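Local coordinates for protein aminopeptidase C (Lactobacillus rhamnosus, PDB 4K7C) that probably acts as a papain-like cysteine aminopeptidase of the bleomycin hydrolase type, releasing residues from the N-termini of peptides, at residues 95-100 with 161-166. Sequence-based numbering, arbitrary orientation.
Sequences SQNYTF and PETYSS
The first turn of helix 96-117, in the helical part of this papain-like peptidase, packs against the loop that leads from helix 142-152 to helix 170-192. Ser95 is the N-cap: Ser95 OG accepts from Tyr98 N at 3.1 Å. Asn97 makes the direct bond across. With CG anti to the backbone N (chi1 -168°), its amide reaches toward the loop, and Asn97 ND2 donates to Pro161 O, close to the amide plane, at 3.0 Å from above the carbonyl plane, the N-H bent to 148°. On the other branch, Asn97 OD1 rests against Ser166 CB at 3.4 Å, buried without a polar partner. Glu162, bent at chi2 (-77°), folds its carboxylate back to the helix start, where a water accepts from Asn97 N and donates to Glu162 OE2 at 2.7 Å. Ser166 OG donates to Glu162 OE1 at 2.7 Å, from above the carboxylate plane. Ser166 OG in turn accepts from Thr163 N at 2.8 Å, while Thr163 OG1 accepts from Ser166 N in an ST motif. Outside the two segments, Asn97 ND2 also bonds to Leu219 O, Thr163 OG1 to Thr218 O and Glu162 OE1 to Ser167 OG. Phe100 sets CE2 4.0 Å from Ser166 CA. Arg69, cation-pi partner of Phe100 and salt-bridged to Glu162 OE1, would with the helix N-terminus favour an ionised Glu162, whose OE2 reaches the helix start through water while OE1 holds Ser166.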
ATOM      1  N   SER A  95      17.138  27.522  -5.078  1.00 18.12           N
ATOM      2  CA  SER A  95      17.002  26.993  -3.738  1.00 16.51           C
ATOM      3  C   SER A  95      15.963  27.760  -2.911  1.00 15.15           C
ATOM      4  O   SER A  95      16.200  28.862  -2.461  1.00 16.10           O
ATOM      5  CB  SER A  95      18.327  27.039  -3.011  1.00 18.39           C
ATOM      6  OG  SER A  95      18.280  26.585  -1.728  1.00 15.04           O
ATOM      7  N   GLN A  96      14.846  27.093  -2.638  1.00 15.41           N
ATOM      8  CA  GLN A  96      13.897  27.665  -1.650  1.00 16.47           C
ATOM      9  C   GLN A  96      14.342  27.557  -0.204  1.00 15.91           C
ATOM     10  O   GLN A  96      13.838  28.277   0.604  1.00 17.19           O
ATOM     11  CB  GLN A  96      12.515  27.019  -1.847  1.00 16.35           C
ATOM     12  CG  GLN A  96      12.095  26.970  -3.290  1.00 17.15           C
ATOM     13  CD  GLN A  96      12.436  25.717  -3.997  1.00 18.08           C
ATOM     14  OE1 GLN A  96      13.224  24.880  -3.525  1.00 17.88           O
ATOM     15  NE2 GLN A  96      11.919  25.604  -5.256  1.00 19.14           N
ATOM     16  N   ASN A  97      15.276  26.656   0.120  1.00 15.23           N
ATOM     17  CA  ASN A  97      15.814  26.531   1.429  1.00 14.36           C
ATOM     18  C   ASN A  97      16.709  27.787   1.726  1.00 16.80           C
ATOM     19  O   ASN A  97      16.676  28.267   2.838  1.00 14.63           O
ATOM     20  CB  ASN A  97      16.581  25.285   1.592  1.00 15.02           C
ATOM     21  CG  ASN A  97      16.913  24.994   3.034  1.00 15.72           C
ATOM     22  OD1 ASN A  97      16.267  25.520   3.971  1.00 14.60           O
ATOM     23  ND2 ASN A  97      17.843  24.116   3.244  1.00 16.26           N
ATOM     24  N   TYR A  98      17.432  28.264   0.725  1.00 17.17           N
ATOM     25  CA  TYR A  98      18.304  29.447   0.844  1.00 17.74           C
ATOM     26  C   TYR A  98      17.508  30.639   1.360  1.00 17.86           C
ATOM     27  O   TYR A  98      17.896  31.235   2.363  1.00 18.03           O
ATOM     28  CB  TYR A  98      19.072  29.734  -0.475  1.00 15.75           C
ATOM     29  CG  TYR A  98      20.143  30.801  -0.329  1.00 14.66           C
ATOM     30  CD1 TYR A  98      21.402  30.537   0.225  1.00 17.30           C
ATOM     31  CD2 TYR A  98      19.860  32.092  -0.701  1.00 15.41           C
ATOM     32  CE1 TYR A  98      22.362  31.550   0.348  1.00 15.51           C
ATOM     33  CE2 TYR A  98      20.800  33.119  -0.515  1.00 14.80           C
ATOM     34  CZ  TYR A  98      22.043  32.813  -0.053  1.00 16.47           C
ATOM     35  OH  TYR A  98      23.017  33.854   0.070  1.00 17.04           O
ATOM     36  N   THR A  99      16.364  30.933   0.715  1.00 17.81           N
ATOM     37  CA  THR A  99      15.530  32.048   1.137  1.00 18.32           C
ATOM     38  C   THR A  99      14.901  31.755   2.457  1.00 16.00           C
ATOM     39  O   THR A  99      14.731  32.652   3.281  1.00 15.98           O
ATOM     40  CB  THR A  99      14.431  32.392   0.097  1.00 20.78           C
ATOM     41  OG1 THR A  99      13.864  31.155  -0.421  1.00 20.38           O
ATOM     42  CG2 THR A  99      14.997  33.163  -1.039  1.00 21.90           C
ATOM     43  N   PHE A 100      14.676  30.459   2.766  1.00 16.20           N
ATOM     44  CA  PHE A 100      13.996  30.079   4.008  1.00 17.49           C
ATOM     45  C   PHE A 100      14.933  30.340   5.185  1.00 16.32           C
ATOM     46  O   PHE A 100      14.550  30.853   6.287  1.00 15.72           O
ATOM     47  CB  PHE A 100      13.632  28.600   3.971  1.00 17.42           C
ATOM     48  CG  PHE A 100      12.596  28.152   5.005  1.00 18.47           C
ATOM     49  CD1 PHE A 100      11.433  28.862   5.259  1.00 18.15           C
ATOM     50  CD2 PHE A 100      12.748  26.916   5.646  1.00 19.05           C
ATOM     51  CE1 PHE A 100      10.487  28.391   6.114  1.00 18.41           C
ATOM     52  CE2 PHE A 100      11.787  26.411   6.525  1.00 19.47           C
ATOM     53  CZ  PHE A 100      10.643  27.150   6.751  1.00 19.60           C
ATOM     54  N   PRO A 161      20.390  22.327  -1.052  1.00 18.33           N
ATOM     55  CA  PRO A 161      19.260  21.412  -1.116  1.00 18.68           C
ATOM     56  C   PRO A 161      18.344  21.478   0.104  1.00 16.37           C
ATOM     57  O   PRO A 161      18.709  22.008   1.219  1.00 16.01           O
ATOM     58  CB  PRO A 161      19.918  20.018  -1.181  1.00 21.63           C
ATOM     59  CG  PRO A 161      21.350  20.200  -1.422  1.00 22.87           C
ATOM     60  CD  PRO A 161      21.668  21.612  -0.968  1.00 20.80           C
ATOM     61  N   GLU A 162      17.169  20.912  -0.065  1.00 17.05           N
ATOM     62  CA  GLU A 162      16.276  20.703   1.052  1.00 15.87           C
ATOM     63  C   GLU A 162      16.879  19.804   2.160  1.00 15.79           C
ATOM     64  O   GLU A 162      17.688  18.886   1.936  1.00 15.35           O
ATOM     65  CB  GLU A 162      14.896  20.099   0.574  1.00 16.05           C
ATOM     66  CG  GLU A 162      14.200  21.011  -0.419  1.00 17.02           C
ATOM     67  CD  GLU A 162      13.565  22.179   0.302  1.00 17.30           C
ATOM     68  OE1 GLU A 162      12.788  21.896   1.251  1.00 15.09           O
ATOM     69  OE2 GLU A 162      13.848  23.347  -0.096  1.00 16.29           O
ATOM     70  N   THR A 163      16.390  20.046   3.351  1.00 14.91           N
ATOM     71  CA  THR A 163      16.614  19.214   4.517  1.00 14.84           C
ATOM     72  C   THR A 163      15.246  18.715   5.066  1.00 15.20           C
ATOM     73  O   THR A 163      14.201  18.977   4.494  1.00 15.47           O
ATOM     74  CB  THR A 163      17.311  19.983   5.611  1.00 13.21           C
ATOM     75  OG1 THR A 163      16.411  20.965   6.103  1.00 13.84           O
ATOM     76  CG2 THR A 163      18.688  20.652   5.112  1.00 14.42           C
ATOM     77  N   TYR A 164      15.307  17.920   6.107  1.00 17.08           N
ATOM     78  CA  TYR A 164      14.098  17.466   6.829  1.00 15.88           C
ATOM     79  C   TYR A 164      13.229  18.632   7.161  1.00 17.05           C
ATOM     80  O   TYR A 164      12.077  18.600   6.853  1.00 15.85           O
ATOM     81  CB  TYR A 164      14.439  16.596   8.058  1.00 16.17           C
ATOM     82  CG  TYR A 164      13.238  16.061   8.766  1.00 15.56           C
ATOM     83  CD1 TYR A 164      12.845  14.739   8.645  1.00 20.51           C
ATOM     84  CD2 TYR A 164      12.492  16.893   9.595  1.00 18.02           C
ATOM     85  CE1 TYR A 164      11.658  14.302   9.268  1.00 19.90           C
ATOM     86  CE2 TYR A 164      11.393  16.429  10.265  1.00 17.87           C
ATOM     87  CZ  TYR A 164      11.017  15.123  10.113  1.00 20.58           C
ATOM     88  OH  TYR A 164       9.915  14.661  10.789  1.00 23.79           O
ATOM     89  N   SER A 165      13.771  19.666   7.812  1.00 14.32           N
ATOM     90  CA  SER A 165      12.976  20.725   8.383  1.00 14.78           C
ATOM     91  C   SER A 165      12.482  21.679   7.294  1.00 15.29           C
ATOM     92  O   SER A 165      11.472  22.284   7.446  1.00 15.79           O
ATOM     93  CB  SER A 165      13.753  21.493   9.418  1.00 15.95           C
ATOM     94  OG  SER A 165      14.036  20.729  10.522  1.00 16.61           O
ATOM     95  N   SER A 166      13.248  21.834   6.227  1.00 14.65           N
ATOM     96  CA  SER A 166      12.828  22.804   5.208  1.00 15.08           C
ATOM     97  C   SER A 166      11.578  22.320   4.513  1.00 17.35           C
ATOM     98  O   SER A 166      10.758  23.131   4.110  1.00 17.40           O
ATOM     99  CB  SER A 166      13.914  23.093   4.145  1.00 15.30           C
ATOM    100  OG  SER A 166      14.358  21.971   3.399  1.00 16.34           O
TER
HETATM  101  O   HOH W   1      16.020  24.155  -1.567  1.00 17.95           O